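Omega transaminase (Pseudomonas sp., PDB 5LHA) catalyses the pyridoxal-phosphate-dependent transfer of amino groups, probably between amines and keto acids, as a class-III aminotransferase of fold type I. Local coordinates at residues 65-70 with 295-300; 80-85 with 334-339; 286-291 with 303-308; 386-391 with 430-435. All blocks are in the same frame, centred on the assembly; numbering follows the deposited sequence.

Contact 1: residues 65-70 with 295-300; sequences VNIGHN and ITAGYI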
loop_
_atom_site.group_PDB
_atom_site.type_symbol
_atom_site.label_atom_id
_atom_site.label_comp_id
_atom_site.label_asym_id
_atom_site.label_seq_id
_atom_site.Cartn_x
_atom_site.Cartn_y
_atom_site.Cartn_z
ATOM N N VAL A 65 9.334 34.601 10.501
ATOM C CA VAL A 65 9.605 36.021 10.280
ATOM C C VAL A 65 10.865 36.358 11.067
ATOM O O VAL A 65 10.825 37.111 12.045
ATOM C CB VAL A 65 8.401 36.890 10.689
ATOM C CG1 VAL A 65 8.606 38.344 10.274
ATOM C CG2 VAL A 65 7.125 36.345 10.082
ATOM N N ASN A 66 11.995 35.797 10.627
ATOM C CA ASN A 66 13.214 35.751 11.426
ATOM C C ASN A 66 14.012 37.043 11.380
ATOM O O ASN A 66 14.876 37.253 12.241
ATOM C CB ASN A 66 14.085 34.582 10.970
ATOM C CG ASN A 66 13.447 33.235 11.268
ATOM O OD1 ASN A 66 12.342 33.166 11.813
ATOM N ND2 ASN A 66 14.134 32.162 10.915
ATOM N N ILE A 67 13.780 37.892 10.375
ATOM C CA ILE A 67 14.417 39.201 10.308
ATOM C C ILE A 67 13.513 40.318 10.805
ATOM O O ILE A 67 13.917 41.489 10.764
ATOM C CB ILE A 67 14.891 39.519 8.881
ATOM C CG1 ILE A 67 13.680 39.714 7.963
ATOM C CG2 ILE A 67 15.821 38.419 8.393
ATOM C CD1 ILE A 67 14.029 40.100 6.546
ATOM N N GLY A 68 12.290 40.007 11.215
ATOM C CA GLY A 68 11.342 41.011 11.650
ATOM C C GLY A 68 10.408 41.463 10.538
ATOM O O GLY A 68 10.682 41.316 9.349
ATOM N N HIS A 69 9.290 42.052 10.941
ATOM C CA HIS A 69 8.331 42.532 9.960
ATOM C C HIS A 69 8.808 43.836 9.329
ATOM O O HIS A 69 9.554 44.612 9.934
ATOM C CB HIS A 69 6.957 42.762 10.596
ATOM C CG HIS A 69 6.347 41.538 11.203
ATOM N ND1 HIS A 69 5.592 40.647 10.472
ATOM C CD2 HIS A 69 6.335 41.084 12.478
ATOM C CE1 HIS A 69 5.170 39.676 11.264
ATOM N NE2 HIS A 69 5.604 39.920 12.487
ATOM N N ASN A 70 8.389 44.054 8.081
ATOM C CA ASN A 70 8.474 45.366 7.426
ATOM C C ASN A 70 9.917 45.842 7.220
ATOM O O ASN A 70 10.218 47.029 7.355
ATOM C CB ASN A 70 7.664 46.408 8.197
ATOM C CG ASN A 70 7.086 47.479 7.296
ATOM O OD1 ASN A 70 6.973 47.298 6.088
ATOM N ND2 ASN A 70 6.690 48.595 7.888
ATOM N N ILE A 295 13.775 31.245 5.000
ATOM C CA ILE A 295 14.564 31.442 3.784
ATOM C C ILE A 295 14.156 32.733 3.076
ATOM O O ILE A 295 14.997 33.437 2.500
ATOM C CB ILE A 295 14.462 30.205 2.867
ATOM C CG1 ILE A 295 15.517 30.285 1.753
ATOM C CG2 ILE A 295 13.042 30.003 2.340
ATOM C CD1 ILE A 295 15.763 28.973 1.016
ATOM N N THR A 296 12.869 33.075 3.123
ATOM C CA THR A 296 12.380 34.375 2.675
ATOM C C THR A 296 11.846 35.198 3.838
ATOM O O THR A 296 11.199 36.231 3.615
ATOM C CB THR A 296 11.298 34.228 1.603
ATOM O OG1 THR A 296 10.247 33.372 2.074
ATOM C CG2 THR A 296 11.894 33.668 0.331
ATOM N N ALA A 297 12.091 34.751 5.073
ATOM C CA ALA A 297 11.581 35.418 6.264
ATOM C C ALA A 297 10.071 35.571 6.190
ATOM O O ALA A 297 9.507 36.539 6.703
ATOM C CB ALA A 297 12.256 36.772 6.481
ATOM N N GLY A 298 9.421 34.634 5.499
ATOM C CA GLY A 298 7.989 34.631 5.312
ATOM C C GLY A 298 7.462 35.631 4.312
ATOM O O GLY A 298 6.254 35.636 4.049
ATOM N N TYR A 299 8.313 36.479 3.735
ATOM C CA TYR A 299 7.785 37.572 2.923
ATOM C C TYR A 299 7.126 37.050 1.653
ATOM O O TYR A 299 6.096 37.585 1.218
ATOM C CB TYR A 299 8.888 38.578 2.589
ATOM C CG TYR A 299 9.273 39.466 3.749
ATOM C CD1 TYR A 299 9.843 38.939 4.899
ATOM C CD2 TYR A 299 9.059 40.831 3.698
ATOM C CE1 TYR A 299 10.189 39.753 5.967
ATOM C CE2 TYR A 299 9.402 41.652 4.761
ATOM C CZ TYR A 299 9.969 41.105 5.891
ATOM O OH TYR A 299 10.309 41.925 6.946
ATOM N N ILE A 300 7.687 35.999 1.062
ATOM C CA ILE A 300 7.156 35.374 -0.147
ATOM C C ILE A 300 7.312 33.870 0.025
ATOM O O ILE A 300 8.364 33.417 0.504
ATOM C CB ILE A 300 7.888 35.838 -1.416
ATOM C CG1 ILE A 300 7.993 37.363 -1.497
ATOM C CG2 ILE A 300 7.169 35.296 -2.646
ATOM C CD1 ILE A 300 6.702 38.084 -1.809
#

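Contact 2: residues 80-85 with 334-339; sequences AQLDEL and HPTACA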
loop_
_atom_site.group_PDB
_atom_site.type_symbol
_atom_site.label_atom_id
_atom_site.label_comp_id
_atom_site.label_asym_id
_atom_site.label_seq_id
_atom_site.Cartn_x
_atom_site.Cartn_y
_atom_site.Cartn_z
ATOM N N ALA A 80 11.586 45.718 -6.917
ATOM C CA ALA A 80 12.517 45.733 -8.041
ATOM C C ALA A 80 12.253 44.576 -8.996
ATOM O O ALA A 80 12.163 44.768 -10.212
ATOM C CB ALA A 80 13.957 45.699 -7.529
ATOM N N GLN A 81 12.109 43.365 -8.463
ATOM C CA GLN A 81 11.939 42.202 -9.331
ATOM C C GLN A 81 10.584 42.209 -10.038
ATOM O O GLN A 81 10.478 41.749 -11.180
ATOM C CB GLN A 81 12.117 40.913 -8.539
ATOM C CG GLN A 81 12.129 39.689 -9.426
ATOM C CD GLN A 81 13.204 39.761 -10.495
ATOM O OE1 GLN A 81 14.325 40.157 -10.214
ATOM N NE2 GLN A 81 12.865 39.372 -11.722
ATOM N N LEU A 82 9.528 42.664 -9.358
ATOM C CA LEU A 82 8.221 42.770 -10.003
ATOM C C LEU A 82 8.268 43.666 -11.247
ATOM O O LEU A 82 7.635 43.359 -12.267
ATOM C CB LEU A 82 7.190 43.296 -8.995
ATOM C CG LEU A 82 6.720 42.418 -7.829
ATOM C CD1 LEU A 82 5.742 43.197 -6.967
ATOM C CD2 LEU A 82 6.052 41.146 -8.322
ATOM N N ASP A 83 9.003 44.787 -11.176
ATOM C CA ASP A 83 9.154 45.677 -12.329
ATOM C C ASP A 83 9.880 44.998 -13.483
ATOM O O ASP A 83 9.645 45.328 -14.651
ATOM C CB ASP A 83 9.914 46.947 -11.936
ATOM C CG ASP A 83 9.085 47.910 -11.105
ATOM O OD1 ASP A 83 7.839 47.822 -11.135
ATOM O OD2 ASP A 83 9.694 48.776 -10.433
ATOM N N GLU A 84 10.800 44.091 -13.178
ATOM C CA GLU A 84 11.584 43.424 -14.206
ATOM C C GLU A 84 10.866 42.184 -14.728
ATOM O O GLU A 84 10.497 42.111 -15.904
ATOM C CB GLU A 84 12.952 43.056 -13.631
ATOM C CG GLU A 84 13.813 42.221 -14.544
ATOM C CD GLU A 84 15.204 42.073 -13.993
ATOM O OE1 GLU A 84 15.735 43.085 -13.489
ATOM O OE2 GLU A 84 15.754 40.950 -14.035
ATOM N N LEU A 85 10.633 41.212 -13.849
ATOM C CA LEU A 85 9.987 39.967 -14.244
ATOM C C LEU A 85 9.474 39.337 -12.954
ATOM O O LEU A 85 10.250 38.724 -12.218
ATOM C CB LEU A 85 10.952 39.047 -14.973
ATOM C CG LEU A 85 10.452 37.696 -15.490
ATOM C CD1 LEU A 85 9.610 37.866 -16.743
ATOM C CD2 LEU A 85 11.633 36.794 -15.760
ATOM N N HIS A 334 10.520 30.820 -8.451
ATOM C CA HIS A 334 9.762 32.043 -8.661
ATOM C C HIS A 334 10.671 33.266 -8.545
ATOM O O HIS A 334 11.343 33.439 -7.516
ATOM C CB HIS A 334 8.620 32.105 -7.638
ATOM C CG HIS A 334 7.588 33.153 -7.931
ATOM N ND1 HIS A 334 7.797 34.494 -7.686
ATOM C CD2 HIS A 334 6.341 33.058 -8.452
ATOM C CE1 HIS A 334 6.725 35.178 -8.042
ATOM N NE2 HIS A 334 5.827 34.330 -8.513
ATOM N N PRO A 335 10.733 34.118 -9.571
ATOM C CA PRO A 335 11.707 35.221 -9.542
ATOM C C PRO A 335 11.501 36.156 -8.371
ATOM O O PRO A 335 12.481 36.571 -7.742
ATOM C CB PRO A 335 11.499 35.914 -10.896
ATOM C CG PRO A 335 10.841 34.904 -11.767
ATOM C CD PRO A 335 10.072 33.977 -10.881
ATOM N N THR A 336 10.257 36.521 -8.065
ATOM C CA THR A 336 10.058 37.410 -6.930
ATOM C C THR A 336 10.488 36.727 -5.636
ATOM O O THR A 336 11.166 37.339 -4.798
ATOM C CB THR A 336 8.601 37.869 -6.859
ATOM O OG1 THR A 336 8.208 38.380 -8.138
ATOM C CG2 THR A 336 8.436 38.967 -5.807
ATOM N N ALA A 337 10.163 35.436 -5.491
ATOM C CA ALA A 337 10.558 34.693 -4.299
ATOM C C ALA A 337 12.068 34.653 -4.147
ATOM O O ALA A 337 12.603 34.898 -3.062
ATOM C CB ALA A 337 9.988 33.274 -4.354
ATOM N N CYS A 338 12.778 34.369 -5.232
ATOM C CA CYS A 338 14.232 34.306 -5.161
ATOM C C CYS A 338 14.815 35.657 -4.759
ATOM O O CYS A 338 15.630 35.745 -3.830
ATOM C CB CYS A 338 14.787 33.854 -6.513
ATOM S SG CYS A 338 14.352 32.155 -6.952
ATOM N N ALA A 339 14.373 36.727 -5.436
ATOM C CA ALA A 339 14.828 38.082 -5.137
ATOM C C ALA A 339 14.688 38.419 -3.660
ATOM O O ALA A 339 15.603 38.993 -3.053
ATOM C CB ALA A 339 14.051 39.093 -5.989
#

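Contact 3: residues 286-291 with 303-308; sequences PDILCL and GATLFN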
loop_
_atom_site.group_PDB
_atom_site.type_symbol
_atom_site.label_atom_id
_atom_site.label_comp_id
_atom_site.label_asym_id
_atom_site.label_seq_id
_atom_site.Cartn_x
_atom_site.Cartn_y
_atom_site.Cartn_z
ATOM N N PRO A 286 24.391 16.020 6.311
ATOM C CA PRO A 286 23.392 15.099 5.764
ATOM C C PRO A 286 23.510 15.016 4.246
ATOM O O PRO A 286 24.268 15.742 3.613
ATOM C CB PRO A 286 22.065 15.726 6.190
ATOM C CG PRO A 286 22.370 17.184 6.282
ATOM C CD PRO A 286 23.800 17.297 6.741
ATOM N N ASP A 287 22.753 14.086 3.664
ATOM C CA ASP A 287 22.757 13.942 2.215
ATOM C C ASP A 287 21.830 14.947 1.539
ATOM O O ASP A 287 22.116 15.380 0.417
ATOM C CB ASP A 287 22.355 12.511 1.816
ATOM C CG ASP A 287 23.359 11.461 2.280
ATOM O OD1 ASP A 287 24.414 11.319 1.628
ATOM O OD2 ASP A 287 23.096 10.775 3.285
ATOM N N ILE A 288 20.724 15.319 2.191
ATOM C CA ILE A 288 19.705 16.210 1.635
ATOM C C ILE A 288 19.302 17.237 2.689
ATOM O O ILE A 288 19.207 16.909 3.877
ATOM C CB ILE A 288 18.464 15.419 1.158
ATOM C CG1 ILE A 288 18.851 14.409 0.077
ATOM C CG2 ILE A 288 17.379 16.372 0.645
ATOM C CD1 ILE A 288 17.735 13.478 -0.307
ATOM N N LEU A 289 19.087 18.484 2.255
ATOM C CA LEU A 289 18.549 19.555 3.094
ATOM C C LEU A 289 17.173 19.965 2.595
ATOM O O LEU A 289 16.986 20.146 1.388
ATOM C CB LEU A 289 19.450 20.789 3.090
ATOM C CG LEU A 289 20.864 20.610 3.620
ATOM C CD1 LEU A 289 21.628 21.924 3.474
ATOM C CD2 LEU A 289 20.816 20.143 5.071
ATOM N N CYS A 290 16.222 20.107 3.524
ATOM C CA CYS A 290 14.897 20.671 3.266
ATOM C C CYS A 290 14.767 22.034 3.948
ATOM O O CYS A 290 14.914 22.133 5.172
ATOM C CB CYS A 290 13.799 19.722 3.754
ATOM S SG CYS A 290 13.785 18.066 3.013
ATOM N N LEU A 291 14.467 23.076 3.162
ATOM C CA LEU A 291 14.404 24.448 3.665
ATOM C C LEU A 291 13.131 25.174 3.241
ATOM O O LEU A 291 12.607 24.973 2.141
ATOM C CB LEU A 291 15.600 25.280 3.194
ATOM C CG LEU A 291 16.989 24.787 3.571
ATOM C CD1 LEU A 291 18.001 25.378 2.611
ATOM C CD2 LEU A 291 17.293 25.178 5.006
ATOM N N GLY A 303 10.323 27.434 -0.965
ATOM C CA GLY A 303 10.938 26.269 -0.374
ATOM C C GLY A 303 12.087 25.810 -1.250
ATOM O O GLY A 303 12.191 26.185 -2.419
ATOM N N ALA A 304 12.972 25.011 -0.660
ATOM C CA ALA A 304 14.100 24.482 -1.416
ATOM C C ALA A 304 14.541 23.145 -0.848
ATOM O O ALA A 304 14.525 22.938 0.369
ATOM C CB ALA A 304 15.290 25.453 -1.436
ATOM N N THR A 305 14.905 22.239 -1.750
ATOM C CA THR A 305 15.541 20.977 -1.408
ATOM C C THR A 305 16.905 20.937 -2.080
ATOM O O THR A 305 16.994 21.048 -3.307
ATOM C CB THR A 305 14.682 19.806 -1.867
ATOM O OG1 THR A 305 13.333 20.041 -1.454
ATOM C CG2 THR A 305 15.176 18.494 -1.230
ATOM N N LEU A 306 17.961 20.791 -1.286
ATOM C CA LEU A 306 19.323 20.712 -1.807
ATOM C C LEU A 306 19.806 19.273 -1.756
ATOM O O LEU A 306 19.499 18.543 -0.815
ATOM C CB LEU A 306 20.292 21.593 -1.016
ATOM C CG LEU A 306 20.285 23.104 -1.284
ATOM C CD1 LEU A 306 19.026 23.751 -0.728
ATOM C CD2 LEU A 306 21.527 23.760 -0.705
ATOM N N PHE A 307 20.582 18.885 -2.764
ATOM C CA PHE A 307 21.107 17.535 -2.903
ATOM C C PHE A 307 22.616 17.604 -3.036
ATOM O O PHE A 307 23.149 18.490 -3.710
ATOM C CB PHE A 307 20.490 16.829 -4.115
ATOM C CG PHE A 307 18.982 16.821 -4.096
ATOM C CD1 PHE A 307 18.258 17.918 -4.533
ATOM C CD2 PHE A 307 18.293 15.713 -3.623
ATOM C CE1 PHE A 307 16.869 17.918 -4.495
ATOM C CE2 PHE A 307 16.900 15.704 -3.586
ATOM C CZ PHE A 307 16.192 16.803 -4.025
ATOM N N ASN A 308 23.305 16.676 -2.383
ATOM C CA ASN A 308 24.754 16.711 -2.411
ATOM C C ASN A 308 25.277 16.120 -3.721
ATOM O O ASN A 308 24.519 15.609 -4.550
ATOM C CB ASN A 308 25.322 16.005 -1.173
ATOM C CG ASN A 308 24.939 14.531 -1.089
ATOM O OD1 ASN A 308 24.333 13.979 -1.997
ATOM N ND2 ASN A 308 25.279 13.901 0.025
#

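Contact 4: residues 386-391 with 430-435; sequences LMIALD and IILSPP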
loop_
_atom_site.group_PDB
_atom_site.type_symbol
_atom_site.label_atom_id
_atom_site.label_comp_id
_atom_site.label_asym_id
_atom_site.label_seq_id
_atom_site.Cartn_x
_atom_site.Cartn_y
_atom_site.Cartn_z
ATOM N N LEU A 386 16.675 30.042 19.518
ATOM C CA LEU A 386 15.389 30.701 19.758
ATOM C C LEU A 386 14.194 29.818 19.417
ATOM O O LEU A 386 13.189 30.306 18.886
ATOM C CB LEU A 386 15.305 32.023 19.001
ATOM C CG LEU A 386 16.137 33.121 19.661
ATOM C CD1 LEU A 386 16.247 34.349 18.763
ATOM C CD2 LEU A 386 15.541 33.472 21.022
ATOM N N MET A 387 14.279 28.521 19.711
ATOM C CA MET A 387 13.121 27.638 19.811
ATOM C C MET A 387 13.106 27.028 21.207
ATOM O O MET A 387 14.098 26.434 21.643
ATOM C CB MET A 387 13.126 26.547 18.735
ATOM C CG MET A 387 14.403 25.737 18.619
ATOM S SD MET A 387 14.564 24.973 16.993
ATOM C CE MET A 387 13.086 23.983 16.875
ATOM N N ILE A 388 12.001 27.226 21.922
ATOM C CA ILE A 388 11.861 26.813 23.311
ATOM C C ILE A 388 10.448 26.281 23.499
ATOM O O ILE A 388 9.507 26.734 22.843
ATOM C CB ILE A 388 12.153 27.981 24.284
ATOM C CG1 ILE A 388 13.645 28.324 24.286
ATOM C CG2 ILE A 388 11.687 27.657 25.698
ATOM C CD1 ILE A 388 13.954 29.676 24.878
ATOM N N ALA A 389 10.304 25.279 24.365
ATOM C CA ALA A 389 8.989 24.766 24.721
ATOM C C ALA A 389 8.869 24.638 26.230
ATOM O O ALA A 389 9.798 24.183 26.907
ATOM C CB ALA A 389 8.710 23.410 24.075
ATOM N N LEU A 390 7.716 25.043 26.747
ATOM C CA LEU A 390 7.354 24.825 28.139
ATOM C C LEU A 390 6.404 23.637 28.176
ATOM O O LEU A 390 5.346 23.667 27.545
ATOM C CB LEU A 390 6.708 26.077 28.735
ATOM C CG LEU A 390 7.520 27.382 28.687
ATOM C CD1 LEU A 390 7.173 28.176 27.435
ATOM C CD2 LEU A 390 7.288 28.237 29.933
ATOM N N ASP A 391 6.798 22.578 28.862
ATOM C CA ASP A 391 6.023 21.342 28.865
ATOM C C ASP A 391 5.124 21.293 30.104
ATOM O O ASP A 391 5.602 21.109 31.229
ATOM C CB ASP A 391 6.954 20.135 28.784
ATOM C CG ASP A 391 6.243 18.905 28.283
ATOM O OD1 ASP A 391 5.079 18.682 28.696
ATOM O OD2 ASP A 391 6.834 18.190 27.439
ATOM N N ILE A 430 3.736 25.128 25.440
ATOM C CA ILE A 430 3.789 26.497 24.931
ATOM C C ILE A 430 5.079 26.651 24.137
ATOM O O ILE A 430 6.174 26.418 24.664
ATOM C CB ILE A 430 3.726 27.535 26.064
ATOM C CG1 ILE A 430 2.578 27.266 27.039
ATOM C CG2 ILE A 430 3.586 28.934 25.481
ATOM C CD1 ILE A 430 1.217 27.686 26.523
ATOM N N ILE A 431 4.954 27.039 22.868
ATOM C CA ILE A 431 6.101 27.234 21.988
ATOM C C ILE A 431 6.466 28.715 21.961
ATOM O O ILE A 431 5.599 29.575 21.756
ATOM C CB ILE A 431 5.818 26.716 20.565
ATOM C CG1 ILE A 431 5.478 25.221 20.573
ATOM C CG2 ILE A 431 6.981 27.022 19.639
ATOM C CD1 ILE A 431 6.380 24.374 21.431
ATOM N N LEU A 432 7.754 29.003 22.146
ATOM C CA LEU A 432 8.345 30.323 21.962
ATOM C C LEU A 432 9.237 30.265 20.726
ATOM O O LEU A 432 10.149 29.441 20.669
ATOM C CB LEU A 432 9.166 30.719 23.190
ATOM C CG LEU A 432 8.531 30.463 24.561
ATOM C CD1 LEU A 432 9.406 30.977 25.696
ATOM C CD2 LEU A 432 7.136 31.052 24.650
ATOM N N SER A 433 8.976 31.123 19.738
ATOM C CA SER A 433 9.815 31.124 18.534
ATOM C C SER A 433 9.873 32.510 17.892
ATOM O O SER A 433 9.419 32.702 16.755
ATOM C CB SER A 433 9.320 30.082 17.533
ATOM O OG SER A 433 8.040 30.408 17.031
ATOM N N PRO A 434 10.447 33.489 18.584
ATOM C CA PRO A 434 10.390 34.873 18.118
ATOM C C PRO A 434 11.367 35.115 16.983
ATOM O O PRO A 434 12.169 34.227 16.649
ATOM C CB PRO A 434 10.793 35.660 19.371
ATOM C CG PRO A 434 11.763 34.752 20.045
ATOM C CD PRO A 434 11.230 33.363 19.827
ATOM N N PRO A 435 11.335 36.306 16.367
ATOM C CA PRO A 435 12.349 36.632 15.355
ATOM C C PRO A 435 13.751 36.512 15.929
ATOM O O PRO A 435 13.972 36.673 17.131
ATOM C CB PRO A 435 12.017 38.076 14.965
ATOM C CG PRO A 435 10.534 38.205 15.231
ATOM C CD PRO A 435 10.270 37.328 16.436
#

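Contact 1: residues 65-70 with 295-300
Tyr299 reaches across to the loop 65-70 and donates its hydroxyl proton to the carbonyl of Gly68. Two turns meet here in a fold type I aminotransferase: a type I turn, Val65 to Gly68, and a type I' turn, Thr296 to Tyr299. The polar part is small. Tyr299 OH lies 2.5 Å from Gly68 O, a short bond, with the oxygen at the ring edge and the hydroxyl in the carbonyl plane. The same hydroxyl is also hydrogen-bonded to the backbone N of Arg71, so two backbone groups fix the tip of this buried ring. A phenylalanine here would lack the hydroxyl and would probably leave Gly68 O and the N-H of Arg71 without this partner.

The apolar part centres on Ile67. Its CG1 sits between backbone N and carbonyl carbon (chi1 68°), which directs the branch at the other turn. Ile67 CD1 lies 3.9 Å from Tyr299 CE1, approaching the ring obliquely. Val74 of helix 72-85 also packs on both side chains.

The second subunit joins in, with its His334 NE2 bonded to Gly298 O. Within the contact, Ile67 CG1 meets Ala297 CB at 3.6 Å.

Contact 2: residues 80-85 with 334-339
Gln81 and Leu82 of helix 72-85 pack against Pro335, Thr336 and Ala339 at the start of helix 335-350. The short segments run roughly antiparallel, with 150° between their directions and their axes 9.1 Å apart. The tight part is built round Gln81. Its CB touches Ala339 CB at 3.7 Å. CG is anti to the backbone N (chi1 -173°) and comes to 3.6 Å from Pro335 O. The chain then bends at chi2 and turns the amide back to its own segment. There Gln81 NE2 donates to Leu85 O at 2.7 Å, an almost straight bond (172°) that lies in the amide plane. OE1 bonds to Arg98, so both ends of the amide are held. The Leu85 carbonyl also meets the proline ring: Leu85 O lies 3.3 Å from Pro335 CB.

Leu82 adds a second tight point, with its CD2 at 3.5 Å from Thr336 OG1. That hydroxyl is hydrogen-bonded to Ala86 O, just past the segment. The side chains of Leu85 and Pro335 meet more loosely, CD2 to CG at 4.5 Å. The far side of helix 72-85, with Asp83, is exposed, and there Lys75 of the second subunit forms a salt bridge with Asp83.

His334 is the N-cap of helix 335-350, and its ND1 accepts weak bonds from the N-H groups of Thr336 and Ala337. The second subunit packs its Ile78 on Leu82. Within the chain, helix 97-109 packs on Cys338, and its Arg98 also forms a salt bridge with Glu84.

Contact 3: residues 286-291 with 303-308
Leu289 and Leu306 exchange two backbone hydrogen bonds, Leu289 N to Leu306 O at 3.1 Å and Leu306 N to Leu289 O at 2.9 Å. Leu291 and Ala304 form the next hydrogen-bonded pair. On this face of the sheet Leu291 CD1 touches Leu306 CD1 at 3.9 Å. Ile288, Thr305 and Phe307 share the other face. Ile288 CG2 is anti to the backbone N and meets Thr305 CG2 at 3.6 Å. The CG1 branch goes to the ring instead, 4.0 Å from Phe307 CD2.

The two strands form a beta hairpin within the large mixed sheet of the fold type I aminotransferase. Its face with Cys290 and Thr305 is covered by helix 124-141, and the Cys290 side chain is about 7 Å from the bound pyridoxamine phosphate.

At the far end Asn308 ND2 donates to Asp287 OD1 at 3.2 Å. The N-H meets OD1 on its anti side, somewhat out of the carboxylate plane, and the carboxylate and amide planes stand 89° apart. Both groups have further holds. Asn308 OD1 caps helix 309-316 through the N-H of Ile311. Asp287 OD2 accepts from Leu261 N and forms a salt bridge with Arg251. Trp22 of the second subunit meets the Phe307 ring at about 40° between planes.

Contact 4: residues 386-391 with 430-435
Neighbouring antiparallel strands of a mixed sheet meet here, with Ile388 paired to Leu432 and Leu390 to Ile430. Each pair exchanges two backbone hydrogen bonds. The straightest runs from Leu432 N to Ile388 O, 3.0 Å at 175°. Ala389 and Ile431 form the non-hydrogen-bonded pair between them, and their side chains lie on the other face, Ala389 CB to Ile431 CD1 at 3.7 Å.

The side chains of Ile388, Leu390, Ile430 and Leu432 share one face. Leu390 carries much of the packing through CD1. Its CG is anti to the carbonyl carbon (chi1 -57°), and CD1 is turned toward the other strand. This methyl lies 3.8 Å from Ile430 CB and 3.9 Å from Leu432 CG. Leu432 CD1 in turn meets Ile388 CG2 at 4.0 Å. Leu432 thus touches two side chains of the opposing strand, and Leu368 of helix 353-368 packs on it as well. An alanine in place of Leu432 would probably open a gap between Leu390, Ile388 and that helix.

Beyond the paired strands, Leu386 crosses the ring of Pro434 at about a right angle, CD2 to CG at 4.1 Å. Leu386 CD1 comes to 3.6 Å from Pro435 O. Arg272 bonds to both Leu386 O and Pro434 O and so bridges the two segments beyond the last strand pair. With Leu364 of helix 353-368 on Ile388, one face of the sheet is backed by a helix, the layered alpha/beta build of a fold type I aminotransferase.

In the fold
All four contacts are buried, but they differ in their bonding. Contacts 3 and 4 are antiparallel strand pairs in two different sheets, on opposite sides of the chain's centre, and backbone hydrogen bonds carry both. Contact 1 joins two loops through a single hydrogen bond and apolar packing. Contact 2 is helix packing without hydrogen bonds between its segments; its centre lies about 25 Å from the centre of the chain, the farthest of the four. Contacts 1 and 2 touch where Thr296 and Ile300 pack on Ala337, and both meet the second subunit. Pro435 of contact 4 packs on Val65 of contact 1. Segment 295-300 of contact 1 lies in the loop that connects the two strands of contact 3.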